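Local coordinates for uncharacterized protein (PDB 3PU2) that is of unknown function but belongs to the AHA1 family of the SRPBCC superfamily, whose first-described members activate the Hsp90 ATPase, at residues A[31-45]-A[142-154]. Residues are numbered along the deposited sequence; the frame is centred on the assembly and turned at random.
Sequences ALTSPALLPAWLFAR and EMEEAYRHLDVML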
loop_
_atom_site.group_PDB
_atom_site.type_symbol
_atom_site.label_atom_id
_atom_site.label_comp_id
_atom_site.label_asym_id
_atom_site.label_seq_id
_atom_site.Cartn_x
_atom_site.Cartn_y
_atom_site.Cartn_z
ATOM N N ALA A 31 0.018 8.103 7.942
ATOM C CA ALA A 31 0.161 6.676 8.181
ATOM C C ALA A 31 0.652 5.971 6.928
ATOM O O ALA A 31 1.502 5.094 6.999
ATOM C CB ALA A 31 -1.175 6.087 8.609
ATOM N N LEU A 32 0.101 6.365 5.783
ATOM C CA LEU A 32 0.443 5.778 4.493
ATOM C C LEU A 32 1.772 6.226 3.882
ATOM O O LEU A 32 2.302 5.553 2.985
ATOM C CB LEU A 32 -0.677 6.069 3.501
ATOM C CG LEU A 32 -1.977 5.309 3.758
ATOM C CD1 LEU A 32 -3.134 6.034 3.132
ATOM C CD2 LEU A 32 -1.873 3.920 3.174
ATOM N N THR A 33 2.323 7.337 4.372
ATOM C CA THR A 33 3.562 7.867 3.806
ATOM C C THR A 33 4.729 8.155 4.756
ATOM O O THR A 33 5.786 8.600 4.313
ATOM C CB THR A 33 3.276 9.164 3.026
ATOM O OG1 THR A 33 3.181 10.259 3.947
ATOM C CG2 THR A 33 1.959 9.041 2.247
ATOM N N SER A 34 4.557 7.914 6.050
ATOM C CA SER A 34 5.641 8.173 6.988
ATOM C C SER A 34 6.510 6.942 7.269
ATOM O O SER A 34 6.011 5.855 7.523
ATOM C CB SER A 34 5.079 8.721 8.295
ATOM O OG SER A 34 6.131 9.066 9.176
ATOM N N PRO A 35 7.837 7.105 7.211
ATOM C CA PRO A 35 8.758 5.994 7.464
ATOM C C PRO A 35 8.737 5.518 8.914
ATOM O O PRO A 35 9.179 4.413 9.212
ATOM C CB PRO A 35 10.114 6.581 7.078
ATOM C CG PRO A 35 9.745 7.591 6.018
ATOM C CD PRO A 35 8.558 8.254 6.638
ATOM N N ALA A 36 8.237 6.354 9.815
ATOM C CA ALA A 36 8.182 5.984 11.226
ATOM C C ALA A 36 6.879 5.273 11.609
ATOM O O ALA A 36 6.817 4.605 12.640
ATOM C CB ALA A 36 8.373 7.226 12.096
ATOM N N LEU A 37 5.850 5.413 10.777
ATOM C CA LEU A 37 4.556 4.801 11.038
ATOM C C LEU A 37 4.264 3.571 10.175
ATOM O O LEU A 37 3.578 2.652 10.607
ATOM C CB LEU A 37 3.451 5.844 10.854
ATOM C CG LEU A 37 3.057 6.715 12.059
ATOM C CD1 LEU A 37 4.276 7.340 12.687
ATOM C CD2 LEU A 37 2.087 7.800 11.609
ATOM N N LEU A 38 4.789 3.540 8.959
ATOM C CA LEU A 38 4.548 2.410 8.066
ATOM C C LEU A 38 4.932 1.046 8.629
ATOM O O LEU A 38 4.242 0.063 8.384
ATOM C CB LEU A 38 5.281 2.607 6.745
ATOM C CG LEU A 38 4.622 3.496 5.700
ATOM C CD1 LEU A 38 5.654 3.800 4.644
ATOM C CD2 LEU A 38 3.402 2.823 5.085
ATOM N N PRO A 39 6.055 0.956 9.354
ATOM C CA PRO A 39 6.480 -0.327 9.921
ATOM C C PRO A 39 5.516 -0.894 10.959
ATOM O O PRO A 39 5.427 -2.110 11.142
ATOM C CB PRO A 39 7.839 0.007 10.539
ATOM C CG PRO A 39 8.351 1.084 9.654
ATOM C CD PRO A 39 7.128 1.955 9.487
ATOM N N ALA A 40 4.800 -0.001 11.633
ATOM C CA ALA A 40 3.867 -0.392 12.670
ATOM C C ALA A 40 2.542 -1.001 12.197
ATOM O O ALA A 40 1.681 -1.315 13.018
ATOM C CB ALA A 40 3.605 0.797 13.574
ATOM N N TRP A 41 2.365 -1.168 10.890
ATOM C CA TRP A 41 1.133 -1.774 10.389
ATOM C C TRP A 41 1.276 -2.505 9.061
ATOM O O TRP A 41 0.696 -3.573 8.874
ATOM C CB TRP A 41 0.020 -0.739 10.248
ATOM C CG TRP A 41 0.243 0.278 9.189
ATOM C CD1 TRP A 41 0.921 1.470 9.308
ATOM C CD2 TRP A 41 -0.216 0.214 7.835
ATOM N NE1 TRP A 41 0.905 2.145 8.108
ATOM C CE2 TRP A 41 0.215 1.398 7.187
ATOM C CE3 TRP A 41 -0.948 -0.729 7.101
ATOM C CZ2 TRP A 41 -0.065 1.660 5.841
ATOM C CZ3 TRP A 41 -1.223 -0.460 5.753
ATOM C CH2 TRP A 41 -0.779 0.725 5.142
ATOM N N LEU A 42 2.049 -1.939 8.144
ATOM C CA LEU A 42 2.243 -2.545 6.829
ATOM C C LEU A 42 3.278 -3.673 6.797
ATOM O O LEU A 42 4.403 -3.501 6.330
ATOM C CB LEU A 42 2.630 -1.471 5.821
ATOM C CG LEU A 42 2.877 -1.974 4.399
ATOM C CD1 LEU A 42 1.656 -2.723 3.874
ATOM C CD2 LEU A 42 3.208 -0.778 3.521
ATOM N N PHE A 43 2.867 -4.833 7.290
ATOM C CA PHE A 43 3.712 -6.013 7.337
ATOM C C PHE A 43 2.811 -7.239 7.412
ATOM O O PHE A 43 1.646 -7.133 7.791
ATOM C CB PHE A 43 4.595 -5.960 8.573
ATOM C CG PHE A 43 3.835 -6.026 9.850
ATOM C CD1 PHE A 43 3.600 -7.248 10.477
ATOM C CD2 PHE A 43 3.337 -4.864 10.435
ATOM C CE1 PHE A 43 2.878 -7.315 11.679
ATOM C CE2 PHE A 43 2.607 -4.911 11.644
ATOM C CZ PHE A 43 2.379 -6.146 12.266
ATOM N N ALA A 44 3.337 -8.398 7.028
ATOM C CA ALA A 44 2.545 -9.623 7.106
ATOM C C ALA A 44 3.023 -10.436 8.312
ATOM O O ALA A 44 4.032 -10.099 8.938
ATOM C CB ALA A 44 2.679 -10.426 5.834
ATOM N N ARG A 45 2.290 -11.499 8.626
ATOM C CA ARG A 45 2.593 -12.382 9.754
ATOM C C ARG A 45 4.003 -12.994 9.681
ATOM O O ARG A 45 4.309 -13.798 8.788
ATOM C CB ARG A 45 1.531 -13.492 9.808
ATOM C CG ARG A 45 1.302 -14.130 11.180
ATOM C CD ARG A 45 0.089 -15.072 11.160
ATOM N NE ARG A 45 0.217 -16.148 10.172
ATOM C CZ ARG A 45 1.135 -17.112 10.218
ATOM N NH1 ARG A 45 2.019 -17.146 11.209
ATOM N NH2 ARG A 45 1.171 -18.045 9.274
ATOM N N GLU A 142 -3.574 -10.406 2.551
ATOM C CA GLU A 142 -2.545 -9.864 3.344
ATOM C C GLU A 142 -2.721 -8.406 3.462
ATOM O O GLU A 142 -2.240 -7.805 4.378
ATOM C CB GLU A 142 -1.254 -10.143 2.672
ATOM C CG GLU A 142 -0.860 -11.515 2.814
ATOM C CD GLU A 142 0.504 -11.699 2.345
ATOM O OE1 GLU A 142 1.250 -10.739 2.428
ATOM O OE2 GLU A 142 0.856 -12.781 1.874
HETATM N N MSE A 143 -3.401 -7.829 2.509
HETATM C CA MSE A 143 -3.530 -6.413 2.512
HETATM C C MSE A 143 -4.698 -5.969 3.352
HETATM O O MSE A 143 -4.730 -4.844 3.772
HETATM C CB MSE A 143 -3.598 -5.916 1.081
HETATM C CG MSE A 143 -3.512 -4.412 0.917
HETATM SE SE MSE A 143 -1.868 -3.739 0.804
HETATM C CE MSE A 143 -1.841 -2.751 2.243
ATOM N N GLU A 144 -5.610 -6.870 3.667
ATOM C CA GLU A 144 -6.654 -6.628 4.660
ATOM C C GLU A 144 -6.084 -6.859 6.055
ATOM O O GLU A 144 -6.414 -6.141 7.000
ATOM C CB GLU A 144 -7.866 -7.533 4.419
ATOM C CG GLU A 144 -9.005 -7.379 5.449
ATOM C CD GLU A 144 -9.393 -5.922 5.751
ATOM O OE1 GLU A 144 -9.418 -5.094 4.822
ATOM O OE2 GLU A 144 -9.692 -5.609 6.926
ATOM N N GLU A 145 -5.217 -7.854 6.187
ATOM C CA GLU A 145 -4.602 -8.119 7.477
ATOM C C GLU A 145 -3.810 -6.865 7.878
ATOM O O GLU A 145 -3.743 -6.506 9.061
ATOM C CB GLU A 145 -3.676 -9.340 7.384
ATOM C CG GLU A 145 -2.878 -9.649 8.650
ATOM C CD GLU A 145 -1.986 -10.884 8.503
ATOM O OE1 GLU A 145 -1.166 -10.932 7.554
ATOM O OE2 GLU A 145 -2.105 -11.810 9.340
ATOM N N ALA A 146 -3.222 -6.192 6.892
ATOM C CA ALA A 146 -2.452 -4.995 7.172
ATOM C C ALA A 146 -3.361 -3.847 7.581
ATOM O O ALA A 146 -3.080 -3.154 8.563
ATOM C CB ALA A 146 -1.616 -4.603 5.963
ATOM N N TYR A 147 -4.447 -3.633 6.843
ATOM C CA TYR A 147 -5.360 -2.553 7.194
ATOM C C TYR A 147 -5.905 -2.759 8.600
ATOM O O TYR A 147 -6.094 -1.796 9.353
ATOM C CB TYR A 147 -6.492 -2.446 6.182
ATOM C CG TYR A 147 -6.013 -1.981 4.831
ATOM C CD1 TYR A 147 -4.936 -1.100 4.719
ATOM C CD2 TYR A 147 -6.627 -2.421 3.656
ATOM C CE1 TYR A 147 -4.486 -0.674 3.480
ATOM C CE2 TYR A 147 -6.177 -1.997 2.410
ATOM C CZ TYR A 147 -5.113 -1.128 2.336
ATOM O OH TYR A 147 -4.674 -0.704 1.115
ATOM N N ARG A 148 -6.133 -4.018 8.961
ATOM C CA ARG A 148 -6.610 -4.328 10.302
ATOM C C ARG A 148 -5.566 -3.774 11.277
ATOM O O ARG A 148 -5.898 -3.150 12.274
ATOM C CB ARG A 148 -6.767 -5.839 10.469
ATOM C CG ARG A 148 -7.690 -6.241 11.603
ATOM C CD ARG A 148 -8.071 -7.715 11.525
ATOM N NE ARG A 148 -8.915 -8.020 10.368
ATOM C CZ ARG A 148 -8.476 -8.565 9.237
ATOM N NH1 ARG A 148 -7.194 -8.873 9.099
ATOM N NH2 ARG A 148 -9.327 -8.810 8.249
ATOM N N HIS A 149 -4.294 -3.997 10.969
ATOM C CA HIS A 149 -3.209 -3.479 11.795
ATOM C C HIS A 149 -3.327 -1.964 11.899
ATOM O O HIS A 149 -3.165 -1.389 12.978
ATOM C CB HIS A 149 -1.860 -3.800 11.164
ATOM C CG HIS A 149 -1.522 -5.250 11.163
ATOM N ND1 HIS A 149 -0.647 -5.805 10.254
ATOM C CD2 HIS A 149 -1.906 -6.257 11.981
ATOM C CE1 HIS A 149 -0.507 -7.091 10.513
ATOM N NE2 HIS A 149 -1.259 -7.391 11.556
ATOM N N LEU A 150 -3.586 -1.334 10.751
ATOM C CA LEU A 150 -3.705 0.111 10.662
ATOM C C LEU A 150 -4.861 0.619 11.504
ATOM O O LEU A 150 -4.767 1.684 12.127
ATOM C CB LEU A 150 -3.875 0.536 9.202
ATOM C CG LEU A 150 -3.936 2.040 8.907
ATOM C CD1 LEU A 150 -2.828 2.769 9.662
ATOM C CD2 LEU A 150 -3.829 2.271 7.406
ATOM N N ASP A 151 -5.948 -0.149 11.533
ATOM C CA ASP A 151 -7.105 0.241 12.330
ATOM C C ASP A 151 -6.699 0.384 13.798
ATOM O O ASP A 151 -6.959 1.416 14.423
ATOM C CB ASP A 151 -8.228 -0.799 12.222
ATOM C CG ASP A 151 -9.134 -0.572 11.020
ATOM O OD1 ASP A 151 -9.323 0.599 10.623
ATOM O OD2 ASP A 151 -9.677 -1.568 10.489
ATOM N N VAL A 152 -6.056 -0.654 14.332
ATOM C CA VAL A 152 -5.617 -0.677 15.728
ATOM C C VAL A 152 -4.666 0.458 16.088
ATOM O O VAL A 152 -4.695 0.979 17.208
ATOM C CB VAL A 152 -4.914 -2.022 16.071
ATOM C CG1 VAL A 152 -4.561 -2.077 17.545
ATOM C CG2 VAL A 152 -5.817 -3.179 15.718
HETATM N N MSE A 153 -3.819 0.832 15.138
HETATM C CA MSE A 153 -2.857 1.888 15.369
HETATM C C MSE A 153 -3.563 3.237 15.393
HETATM O O MSE A 153 -3.298 4.068 16.265
HETATM C CB MSE A 153 -1.784 1.862 14.288
HETATM C CG MSE A 153 -0.601 2.752 14.575
HETATM SE SE MSE A 153 0.325 3.194 12.949
HETATM C CE MSE A 153 -0.824 4.622 12.379
ATOM N N LEU A 154 -4.464 3.459 14.439
ATOM C CA LEU A 154 -5.199 4.720 14.393
ATOM C C LEU A 154 -5.932 4.925 15.720
ATOM O O LEU A 154 -5.809 5.973 16.352
ATOM C CB LEU A 154 -6.187 4.717 13.217
ATOM C CG LEU A 154 -5.476 4.916 11.876
ATOM C CD1 LEU A 154 -6.466 4.833 10.738
ATOM C CD2 LEU A 154 -4.762 6.270 11.879
#
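Ala-31, in the last turn of helix 25-33, fits its short methyl between CD1 of Leu-150 and CE of selenomethionine Met-153. The selenium of Met-153 lies 4.1 Å from Ala-40 CB and obliquely beside the indole of Trp-41, a Met-aromatic contact. Trp-41 is the centre of the contact, its indole offering broad apolar faces plus one N-H. With CG between backbone N and carbonyl carbon (chi1 68°), the indole lies alongside Leu-150, whose CD1 sits 3.9 Å from the centroid of the five-membered ring, almost on its normal; Leu-42 CB covers the opposite face. NE1 donates to Ala-31 O, near the indole plane, at 3.2 Å, though from above the carbonyl plane. Trp-41 O takes His-149 ND1 at 2.9 Å on a lone pair and also Phe-43 N, closing an inverse gamma turn at Leu-42. Phe-43 lays its flat ring on His-149 in an offset stack, centroids 4.3 Å apart and planes 9° from parallel. Small Ala-44 leaves room for the carboxylates of Glu-142 and Glu-145, in van der Waals contact. In this helix-grip fold, the loop after helix 25-33 is thus clamped to the long C-terminal helix: histidine's N-H and flat face together fix the imidazole's rotation, and apolar side chains sandwich the indole.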